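Local coordinates for protein GH5 (Bacteroidetes bacterium AC2a, PDB 4YHE) that probably hydrolyses beta-glucosidic linkages in cellulose and related glucans as a TIM-barrel cellulase of glycoside hydrolase family 5, at residues A252-W257 and D263-V268; W257-K262 and V268-Y273; A298-S303 and E308-Y313. One frame throughout, in Å; residues are numbered along the deposited sequence.

Interaction 1 of 3, residues A252-W257 and D263-V268; sequences AKYNEW and DVVPGV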
loop_
_atom_site.group_PDB
_atom_site.type_symbol
_atom_site.label_atom_id
_atom_site.label_comp_id
_atom_site.label_asym_id
_atom_site.label_seq_id
_atom_site.Cartn_x
_atom_site.Cartn_y
_atom_site.Cartn_z
ATOM N N ALA A 252 3.978 -12.055 -14.533
ATOM C CA ALA A 252 4.870 -11.971 -15.696
ATOM C C ALA A 252 4.702 -13.116 -16.692
ATOM O O ALA A 252 5.680 -13.577 -17.277
ATOM C CB ALA A 252 6.326 -11.908 -15.247
ATOM N N LYS A 253 3.470 -13.604 -16.864
ATOM C CA LYS A 253 3.195 -14.488 -17.957
ATOM C C LYS A 253 3.416 -13.775 -19.280
ATOM O O LYS A 253 3.839 -14.404 -20.271
ATOM C CB LYS A 253 1.763 -14.964 -17.912
ATOM C CG LYS A 253 1.512 -16.002 -16.839
ATOM C CD LYS A 253 0.050 -16.317 -16.792
ATOM C CE LYS A 253 -0.335 -17.052 -15.539
ATOM N NZ LYS A 253 0.236 -18.400 -15.467
ATOM N N TYR A 254 3.095 -12.488 -19.308
ATOM C CA TYR A 254 3.377 -11.642 -20.448
ATOM C C TYR A 254 4.473 -10.641 -20.073
ATOM O O TYR A 254 4.482 -10.113 -18.964
ATOM C CB TYR A 254 2.116 -10.890 -20.850
ATOM C CG TYR A 254 0.966 -11.797 -21.249
ATOM C CD1 TYR A 254 0.096 -12.316 -20.284
ATOM C CD2 TYR A 254 0.767 -12.162 -22.577
ATOM C CE1 TYR A 254 -0.961 -13.145 -20.632
ATOM C CE2 TYR A 254 -0.288 -12.991 -22.946
ATOM C CZ TYR A 254 -1.152 -13.484 -21.960
ATOM O OH TYR A 254 -2.180 -14.342 -22.309
ATOM N N ASN A 255 5.349 -10.309 -21.018
ATOM C CA ASN A 255 6.462 -9.448 -20.688
ATOM C C ASN A 255 6.540 -8.146 -21.466
ATOM O O ASN A 255 7.544 -7.459 -21.402
ATOM C CB ASN A 255 7.759 -10.268 -20.758
ATOM C CG ASN A 255 7.880 -11.209 -19.582
ATOM O OD1 ASN A 255 8.080 -10.774 -18.458
ATOM N ND2 ASN A 255 7.657 -12.487 -19.821
ATOM N N GLU A 256 5.462 -7.801 -22.151
ATOM C CA GLU A 256 5.308 -6.486 -22.754
ATOM C C GLU A 256 3.964 -5.878 -22.328
ATOM O O GLU A 256 3.057 -6.593 -21.873
ATOM C CB GLU A 256 5.462 -6.612 -24.283
ATOM C CG GLU A 256 6.857 -7.052 -24.712
ATOM C CD GLU A 256 7.094 -7.142 -26.223
ATOM O OE1 GLU A 256 6.127 -7.256 -27.000
ATOM O OE2 GLU A 256 8.282 -7.114 -26.627
ATOM N N TRP A 257 3.830 -4.561 -22.469
ATOM C CA TRP A 257 2.625 -3.853 -22.049
ATOM C C TRP A 257 2.420 -2.625 -22.892
ATOM O O TRP A 257 3.391 -1.956 -23.263
ATOM C CB TRP A 257 2.723 -3.446 -20.565
ATOM C CG TRP A 257 1.519 -2.735 -20.014
ATOM C CD1 TRP A 257 0.381 -3.315 -19.499
ATOM C CD2 TRP A 257 1.325 -1.323 -19.903
ATOM N NE1 TRP A 257 -0.496 -2.355 -19.090
ATOM C CE2 TRP A 257 0.069 -1.123 -19.295
ATOM C CE3 TRP A 257 2.109 -0.205 -20.216
ATOM C CZ2 TRP A 257 -0.432 0.141 -19.019
ATOM C CZ3 TRP A 257 1.601 1.033 -19.960
ATOM C CH2 TRP A 257 0.340 1.211 -19.378
ATOM N N ASP A 263 3.759 -9.064 -26.894
ATOM C CA ASP A 263 3.548 -10.121 -25.877
ATOM C C ASP A 263 2.800 -9.488 -24.699
ATOM O O ASP A 263 3.371 -9.268 -23.627
ATOM C CB ASP A 263 4.885 -10.692 -25.445
ATOM C CG ASP A 263 4.764 -11.779 -24.398
ATOM O OD1 ASP A 263 3.853 -12.605 -24.514
ATOM O OD2 ASP A 263 5.608 -11.792 -23.471
ATOM N N VAL A 264 1.512 -9.236 -24.907
ATOM C CA VAL A 264 0.720 -8.418 -23.999
ATOM C C VAL A 264 -0.480 -9.157 -23.482
ATOM O O VAL A 264 -0.976 -10.047 -24.165
ATOM C CB VAL A 264 0.214 -7.137 -24.687
ATOM C CG1 VAL A 264 1.381 -6.212 -25.016
ATOM C CG2 VAL A 264 -0.621 -7.462 -25.919
ATOM N N VAL A 265 -0.971 -8.755 -22.307
ATOM C CA VAL A 265 -2.274 -9.197 -21.813
ATOM C C VAL A 265 -3.326 -8.728 -22.823
ATOM O O VAL A 265 -3.422 -7.515 -23.115
ATOM C CB VAL A 265 -2.620 -8.641 -20.405
ATOM C CG1 VAL A 265 -4.057 -9.003 -20.023
ATOM C CG2 VAL A 265 -1.648 -9.124 -19.329
ATOM N N PRO A 266 -4.089 -9.665 -23.412
ATOM C CA PRO A 266 -4.967 -9.224 -24.506
ATOM C C PRO A 266 -5.987 -8.174 -24.129
ATOM O O PRO A 266 -6.756 -8.342 -23.201
ATOM C CB PRO A 266 -5.664 -10.529 -24.951
ATOM C CG PRO A 266 -4.643 -11.560 -24.686
ATOM C CD PRO A 266 -4.050 -11.138 -23.345
ATOM N N GLY A 267 -5.937 -7.062 -24.848
ATOM C CA GLY A 267 -6.862 -5.974 -24.670
ATOM C C GLY A 267 -6.761 -5.185 -23.387
ATOM O O GLY A 267 -7.680 -4.436 -23.078
ATOM N N VAL A 268 -5.675 -5.341 -22.630
ATOM C CA VAL A 268 -5.546 -4.613 -21.373
ATOM C C VAL A 268 -4.241 -3.812 -21.356
ATOM O O VAL A 268 -3.158 -4.359 -21.147
ATOM C CB VAL A 268 -5.574 -5.539 -20.149
ATOM C CG1 VAL A 268 -5.599 -4.682 -18.889
ATOM C CG2 VAL A 268 -6.792 -6.473 -20.192
HETATM O O HOH W 1 6.682 -13.924 -22.314
HETATM O O HOH W 2 0.402 -6.533 -21.121
#

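Interaction 2 of 3, residues W257-K262 and V268-Y273; sequences WGHTGK and VGEEAY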
loop_
_atom_site.group_PDB
_atom_site.type_symbol
_atom_site.label_atom_id
_atom_site.label_comp_id
_atom_site.label_asym_id
_atom_site.label_seq_id
_atom_site.Cartn_x
_atom_site.Cartn_y
_atom_site.Cartn_z
ATOM N N TRP A 257 3.830 -4.561 -22.469
ATOM C CA TRP A 257 2.625 -3.853 -22.049
ATOM C C TRP A 257 2.420 -2.625 -22.892
ATOM O O TRP A 257 3.391 -1.956 -23.263
ATOM C CB TRP A 257 2.723 -3.446 -20.565
ATOM C CG TRP A 257 1.519 -2.735 -20.014
ATOM C CD1 TRP A 257 0.381 -3.315 -19.499
ATOM C CD2 TRP A 257 1.325 -1.323 -19.903
ATOM N NE1 TRP A 257 -0.496 -2.355 -19.090
ATOM C CE2 TRP A 257 0.069 -1.123 -19.295
ATOM C CE3 TRP A 257 2.109 -0.205 -20.216
ATOM C CZ2 TRP A 257 -0.432 0.141 -19.019
ATOM C CZ3 TRP A 257 1.601 1.033 -19.960
ATOM C CH2 TRP A 257 0.340 1.211 -19.378
ATOM N N GLY A 258 1.160 -2.367 -23.215
ATOM C CA GLY A 258 0.765 -1.184 -23.939
ATOM C C GLY A 258 0.693 -1.372 -25.443
ATOM O O GLY A 258 0.927 -2.458 -25.983
ATOM N N HIS A 259 0.449 -0.250 -26.106
ATOM C CA HIS A 259 0.091 -0.231 -27.501
ATOM C C HIS A 259 1.226 -0.643 -28.439
ATOM O O HIS A 259 0.948 -1.076 -29.542
ATOM C CB HIS A 259 -0.462 1.141 -27.867
ATOM C CG HIS A 259 0.588 2.203 -27.988
ATOM N ND1 HIS A 259 1.151 2.823 -26.894
ATOM C CD2 HIS A 259 1.147 2.779 -29.080
ATOM C CE1 HIS A 259 2.008 3.745 -27.305
ATOM N NE2 HIS A 259 2.042 3.718 -28.626
ATOM N N THR A 260 2.482 -0.537 -28.019
ATOM C CA THR A 260 3.595 -1.047 -28.833
ATOM C C THR A 260 4.023 -2.468 -28.487
ATOM O O THR A 260 4.865 -3.059 -29.158
ATOM C CB THR A 260 4.844 -0.136 -28.745
ATOM O OG1 THR A 260 5.321 -0.068 -27.388
ATOM C CG2 THR A 260 4.512 1.269 -29.230
ATOM N N GLY A 261 3.470 -3.028 -27.418
ATOM C CA GLY A 261 3.787 -4.412 -27.054
ATOM C C GLY A 261 3.134 -5.414 -27.984
ATOM O O GLY A 261 2.045 -5.186 -28.480
ATOM N N LYS A 262 3.796 -6.540 -28.184
ATOM C CA LYS A 262 3.171 -7.687 -28.833
ATOM C C LYS A 262 2.855 -8.815 -27.836
ATOM O O LYS A 262 1.811 -9.451 -27.937
ATOM C CB LYS A 262 4.072 -8.207 -29.955
ATOM C CG LYS A 262 4.325 -7.187 -31.061
ATOM C CD LYS A 262 3.108 -7.028 -31.950
ATOM C CE LYS A 262 3.355 -6.009 -33.051
ATOM N NZ LYS A 262 4.563 -6.367 -33.852
ATOM N N VAL A 268 -5.675 -5.341 -22.630
ATOM C CA VAL A 268 -5.546 -4.613 -21.373
ATOM C C VAL A 268 -4.241 -3.812 -21.356
ATOM O O VAL A 268 -3.158 -4.359 -21.147
ATOM C CB VAL A 268 -5.574 -5.539 -20.149
ATOM C CG1 VAL A 268 -5.599 -4.682 -18.889
ATOM C CG2 VAL A 268 -6.792 -6.473 -20.192
ATOM N N GLY A 269 -4.366 -2.511 -21.560
ATOM C CA GLY A 269 -3.219 -1.644 -21.615
ATOM C C GLY A 269 -3.476 -0.285 -21.018
ATOM O O GLY A 269 -4.056 -0.181 -19.975
ATOM N N GLU A 270 -3.023 0.766 -21.701
ATOM C CA GLU A 270 -3.101 2.111 -21.173
ATOM C C GLU A 270 -4.494 2.590 -20.813
ATOM O O GLU A 270 -4.697 3.154 -19.735
ATOM C CB GLU A 270 -2.484 3.113 -22.160
ATOM C CG GLU A 270 -1.006 2.908 -22.408
ATOM C CD GLU A 270 -0.698 2.061 -23.646
ATOM O OE1 GLU A 270 -1.555 1.255 -24.073
ATOM O OE2 GLU A 270 0.418 2.207 -24.192
ATOM N N GLU A 271 -5.443 2.397 -21.728
ATOM C CA GLU A 271 -6.812 2.861 -21.522
ATOM C C GLU A 271 -7.440 2.222 -20.276
ATOM O O GLU A 271 -8.110 2.882 -19.477
ATOM C CB GLU A 271 -7.697 2.530 -22.736
ATOM C CG GLU A 271 -7.414 3.377 -23.959
ATOM C CD GLU A 271 -8.404 3.113 -25.099
ATOM O OE1 GLU A 271 -8.967 1.983 -25.173
ATOM O OE2 GLU A 271 -8.611 4.044 -25.924
ATOM N N ALA A 272 -7.230 0.930 -20.122
ATOM C CA ALA A 272 -7.752 0.242 -18.935
ATOM C C ALA A 272 -7.210 0.849 -17.636
ATOM O O ALA A 272 -7.953 1.117 -16.711
ATOM C CB ALA A 272 -7.421 -1.215 -19.019
ATOM N N TYR A 273 -5.907 1.083 -17.584
ATOM C CA TYR A 273 -5.287 1.552 -16.353
ATOM C C TYR A 273 -5.767 2.967 -16.041
ATOM O O TYR A 273 -6.150 3.271 -14.918
ATOM C CB TYR A 273 -3.750 1.444 -16.425
ATOM C CG TYR A 273 -3.080 1.434 -15.054
ATOM C CD1 TYR A 273 -3.034 2.569 -14.279
ATOM C CD2 TYR A 273 -2.542 0.260 -14.516
ATOM C CE1 TYR A 273 -2.435 2.569 -13.019
ATOM C CE2 TYR A 273 -1.948 0.241 -13.269
ATOM C CZ TYR A 273 -1.901 1.409 -12.513
ATOM O OH TYR A 273 -1.327 1.404 -11.245
HETATM O O HOH W 3 -3.246 -1.946 -18.061
HETATM O O HOH W 4 -0.871 -4.300 -22.602
#

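Interaction 3 of 3, residues A298-S303 and E308-Y313; sequences AVRRAS and EFRLYY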
loop_
_atom_site.group_PDB
_atom_site.type_symbol
_atom_site.label_atom_id
_atom_site.label_comp_id
_atom_site.label_asym_id
_atom_site.label_seq_id
_atom_site.Cartn_x
_atom_site.Cartn_y
_atom_site.Cartn_z
ATOM N N ALA A 298 5.451 -3.465 -10.749
ATOM C CA ALA A 298 5.608 -4.488 -11.766
ATOM C C ALA A 298 6.985 -5.091 -11.566
ATOM O O ALA A 298 7.996 -4.361 -11.350
ATOM C CB ALA A 298 5.500 -3.896 -13.169
ATOM N N VAL A 299 7.063 -6.405 -11.725
ATOM C CA VAL A 299 8.321 -7.096 -11.558
ATOM C C VAL A 299 9.378 -6.781 -12.612
ATOM O O VAL A 299 9.092 -6.325 -13.724
ATOM C CB VAL A 299 8.152 -8.619 -11.438
ATOM C CG1 VAL A 299 7.259 -8.935 -10.238
ATOM C CG2 VAL A 299 7.648 -9.257 -12.733
ATOM N N ARG A 300 10.618 -7.029 -12.225
ATOM C CA ARG A 300 11.774 -6.845 -13.074
ATOM C C ARG A 300 11.805 -7.914 -14.168
ATOM O O ARG A 300 11.293 -9.030 -13.994
ATOM C CB ARG A 300 13.053 -6.938 -12.224
ATOM C CG ARG A 300 14.343 -6.548 -12.957
ATOM C CD ARG A 300 15.562 -6.616 -12.059
ATOM N NE ARG A 300 15.959 -7.976 -11.707
ATOM C CZ ARG A 300 16.700 -8.766 -12.491
ATOM N NH1 ARG A 300 17.079 -8.369 -13.705
ATOM N NH2 ARG A 300 17.047 -9.955 -12.062
ATOM N N ARG A 301 12.454 -7.582 -15.274
ATOM C CA ARG A 301 12.607 -8.520 -16.386
ATOM C C ARG A 301 14.059 -8.859 -16.677
ATOM O O ARG A 301 14.941 -7.993 -16.550
ATOM C CB ARG A 301 11.983 -7.917 -17.647
ATOM C CG ARG A 301 10.632 -7.289 -17.419
ATOM C CD ARG A 301 9.548 -8.297 -17.061
ATOM N NE ARG A 301 8.561 -7.682 -16.174
ATOM C CZ ARG A 301 7.246 -7.904 -16.183
ATOM N NH1 ARG A 301 6.682 -8.741 -17.045
ATOM N NH2 ARG A 301 6.480 -7.269 -15.314
ATOM N N ALA A 302 14.306 -10.074 -17.163
ATOM C CA ALA A 302 15.693 -10.485 -17.513
ATOM C C ALA A 302 16.264 -9.815 -18.782
ATOM O O ALA A 302 17.418 -9.376 -18.817
ATOM C CB ALA A 302 15.787 -12.005 -17.592
ATOM N N SER A 303 15.428 -9.674 -19.797
ATOM C CA SER A 303 15.822 -9.068 -21.069
ATOM C C SER A 303 15.788 -7.552 -21.002
ATOM O O SER A 303 14.882 -6.967 -20.423
ATOM C CB SER A 303 14.906 -9.619 -22.190
ATOM O OG SER A 303 14.224 -8.608 -22.920
ATOM N N GLU A 308 12.608 -2.404 -20.791
ATOM C CA GLU A 308 12.156 -1.084 -21.267
ATOM C C GLU A 308 10.639 -0.928 -21.174
ATOM O O GLU A 308 10.131 0.173 -20.888
ATOM C CB GLU A 308 12.651 -0.790 -22.688
ATOM C CG GLU A 308 14.163 -0.507 -22.792
ATOM C CD GLU A 308 14.621 0.671 -21.952
ATOM O OE1 GLU A 308 14.002 1.726 -22.021
ATOM O OE2 GLU A 308 15.608 0.543 -21.221
ATOM N N PHE A 309 9.907 -2.031 -21.382
ATOM C CA PHE A 309 8.471 -1.991 -21.200
ATOM C C PHE A 309 8.027 -1.752 -19.761
ATOM O O PHE A 309 7.072 -1.053 -19.555
ATOM C CB PHE A 309 7.812 -3.249 -21.745
ATOM C CG PHE A 309 7.684 -3.230 -23.234
ATOM C CD1 PHE A 309 6.611 -2.609 -23.838
ATOM C CD2 PHE A 309 8.679 -3.794 -24.030
ATOM C CE1 PHE A 309 6.505 -2.574 -25.231
ATOM C CE2 PHE A 309 8.576 -3.765 -25.402
ATOM C CZ PHE A 309 7.499 -3.141 -26.002
ATOM N N ARG A 310 8.712 -2.358 -18.792
ATOM C CA ARG A 310 8.497 -2.082 -17.378
ATOM C C ARG A 310 8.720 -0.585 -17.025
ATOM O O ARG A 310 7.933 0.024 -16.301
ATOM C CB ARG A 310 9.392 -3.008 -16.545
ATOM C CG ARG A 310 9.201 -2.855 -15.033
ATOM C CD ARG A 310 10.436 -3.302 -14.287
ATOM N NE ARG A 310 10.244 -3.450 -12.864
ATOM C CZ ARG A 310 11.213 -3.590 -11.954
ATOM N NH1 ARG A 310 12.484 -3.538 -12.282
ATOM N NH2 ARG A 310 10.899 -3.732 -10.691
ATOM N N LEU A 311 9.770 0.009 -17.566
ATOM C CA LEU A 311 10.049 1.421 -17.329
ATOM C C LEU A 311 8.976 2.296 -17.956
ATOM O O LEU A 311 8.537 3.245 -17.328
ATOM C CB LEU A 311 11.445 1.818 -17.836
ATOM C CG LEU A 311 12.637 1.071 -17.272
ATOM C CD1 LEU A 311 13.964 1.689 -17.735
ATOM C CD2 LEU A 311 12.610 1.092 -15.754
ATOM N N TYR A 312 8.552 1.945 -19.174
ATOM C CA TYR A 312 7.424 2.592 -19.856
ATOM C C TYR A 312 6.168 2.510 -19.014
ATOM O O TYR A 312 5.496 3.484 -18.807
ATOM C CB TYR A 312 7.173 1.975 -21.247
ATOM C CG TYR A 312 5.914 2.463 -21.896
ATOM C CD1 TYR A 312 5.822 3.781 -22.373
ATOM C CD2 TYR A 312 4.803 1.634 -22.047
ATOM C CE1 TYR A 312 4.666 4.251 -22.947
ATOM C CE2 TYR A 312 3.648 2.094 -22.655
ATOM C CZ TYR A 312 3.586 3.412 -23.101
ATOM O OH TYR A 312 2.472 3.912 -23.691
ATOM N N TYR A 313 5.861 1.325 -18.504
ATOM C CA TYR A 313 4.729 1.185 -17.595
ATOM C C TYR A 313 4.786 2.150 -16.412
ATOM O O TYR A 313 3.814 2.840 -16.143
ATOM C CB TYR A 313 4.671 -0.274 -17.173
ATOM C CG TYR A 313 3.674 -0.663 -16.123
ATOM C CD1 TYR A 313 2.348 -0.959 -16.458
ATOM C CD2 TYR A 313 4.065 -0.845 -14.816
ATOM C CE1 TYR A 313 1.448 -1.414 -15.501
ATOM C CE2 TYR A 313 3.171 -1.293 -13.854
ATOM C CZ TYR A 313 1.867 -1.568 -14.195
ATOM O OH TYR A 313 0.999 -2.020 -13.241
#

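Interaction 1 of 3, residues A252-W257 and D263-V268
E256 and D263 bring two irregular parts of one loop together, with their CA atoms 5.1 Å apart and E256 N bonded to D263 O at 3.0 Å. The E256 side chain returns the bond. E256 OE1 takes D263 N at 3.0 Å, nearly straight at 171°, on the anti side of the carboxylate and somewhat out of its plane. OE1 also accepts from K262 N and S387 OG. D263 answers with its own carboxylate. Its CG is anti to the backbone N (chi1 180°), which carries D263 OD2 to N255 N at 2.9 Å. The N-H comes in from above the carboxylate plane. A water joins OD2 to N255 ND2, and R389 makes a salt bridge with the same oxygen. N255 OD1 turns elsewhere, to R301. Y254 supplies the apolar side. V265 CA sits over its ring face, 4.1 Å from the centroid and 6° off the normal, a CH-pi contact. V265 CG2 touches Y254 CD1 at 3.8 Å, and P266 CD lies 4.0 Å from Y254 CZ. Replacing Y254 with an alanine would probably strip V265 and P266 of their aromatic cover and open a gap beside the type II turn from V265 to V268. A second water spans E256 O and V265 N, and V264 CG1 packs 3.6 Å from E256 O. Two acidic side chains thus bind backbone N-H groups across the loop. R389 probably offsets the charge of D263, and reaches E256 only by a long, weak ion pair. The C-terminal residues thus meet the loop at its two acids.

Interaction 2 of 3, residues W257-K262 and V268-Y273
H259 and E270 make the polar core of this contact. H259 ND1 donates to E270 OE2 at 2.9 Å, almost straight at 175°, and the oxygen lies in the imidazole plane at the ring edge. H259 N reaches the same oxygen, E270 OE2, at 3.1 Å, along its syn lone pair. The ND1 bond arrives from above the carboxylate plane; ring and carboxylate planes are 39° apart. Y312 OH is a third partner of OE2. Three groups therefore hold one buried carboxylate oxygen, and they would probably stabilise its negative charge. E270 gets there by a bend in its chain, with chi2 at 95°, which brings the acid up to H259. G258 lies beside it, with G258 CA 3.4 Å from E270 OE1. A CB on G258 would clash with the carboxylate. The backbones come close here, and the CA atoms of G258 and G269 are 4.6 Å apart. Two waters stitch the rest. One takes the N-H of W257 NE1 in the plane of the indole and donates to G269 O. The other joins G258 N to V268 O. Packing follows outside these bonds. The six-membered ring of W257 puts CH2 3.7 Å from E270 CG and CZ2 3.7 Å from G269 C. Y273 CB approaches the indole at its edge, 4.4 Å from W257 CZ2. Beyond the segments, Y381 stacks on H259, and Y248 and Y313 meet the W257 ring. The arrangement is that of a helix start tied to its own leading loop. G269 is the N-cap of helix 270-285, E270 opens its first turn, and H259 belongs to the type I turn from G258 to G261 in a beta-alpha loop of the TIM barrel.

Interaction 3 of 3, residues A298-S303 and E308-Y313
R310 grips the carbonyl of A298 side-on, with two nitrogens on one oxygen. R310 NE lies 2.9 Å from A298 O and R310 NH2 lies 3.0 Å from it. The oxygen sits near the guanidinium plane, at its edge. NH2 approaches in the carbonyl plane, while NE comes from above it. The side chain reaches this far because CG is anti to the backbone N (chi1 -177°) and the chain stays extended to NE. One face of the guanidinium rests on the backbone of the loop. R300 CA is 3.4 Å above the plane, and R300 CB is 3.4 Å from R310 NH1. The remaining contact is apolar. A298 CB points at the helix and meets Y313 CE2 at 3.6 Å. The next shell holds these groups in place. E307 makes a salt bridge to R310 NH1, which helps to fix the rotation of the guanidinium, and its other oxygen accepts from R301 N. Y313 is tethered through OH to D244 O, and R300 NH2 reaches S336 O. R301 folds back on its own segment. R301 NE bonds V299 O at 2.9 Å and 154°, from above the carbonyl plane. V299 CG2 packs against one face of that guanidinium. R301 also forms a cation-pi contact with Y248. The arginines thus find carbonyl, carboxylate and aromatic partners. S303 caps the start of helix 304-323 by bonding D306 N. The contact ties the loop that leaves barrel strand 291-296 to the second and third turns of the helix that follows. Helix 246-249 packs against A298 and Y313, and A360 of helix 357-369 touches R310.

Overall arrangement
Interactions 1 and 2 alternate along one beta-alpha loop and have centres about 8 Å apart. They share W257 and V268, and the E256 OE1 to K262 N bond, 2.7 Å, joins the two. Interaction 3 lies in the next beta-alpha unit, its centre about 11 Å from that of interaction 1 and 13 Å from that of interaction 2. Two polar bridges reach it: N255 OD1 to R301 NH1 at 2.8 Å, and E270 OE2 to Y312 OH at 2.7 Å. W257 CZ3 also packs on Y312 CE2. Their centres lie about 20 to 24 Å from the centre of the chain. Interaction 3 follows strand 291-296, the seventh of the barrel, whose C-terminal end carries the nucleophile in GH5 enzymes.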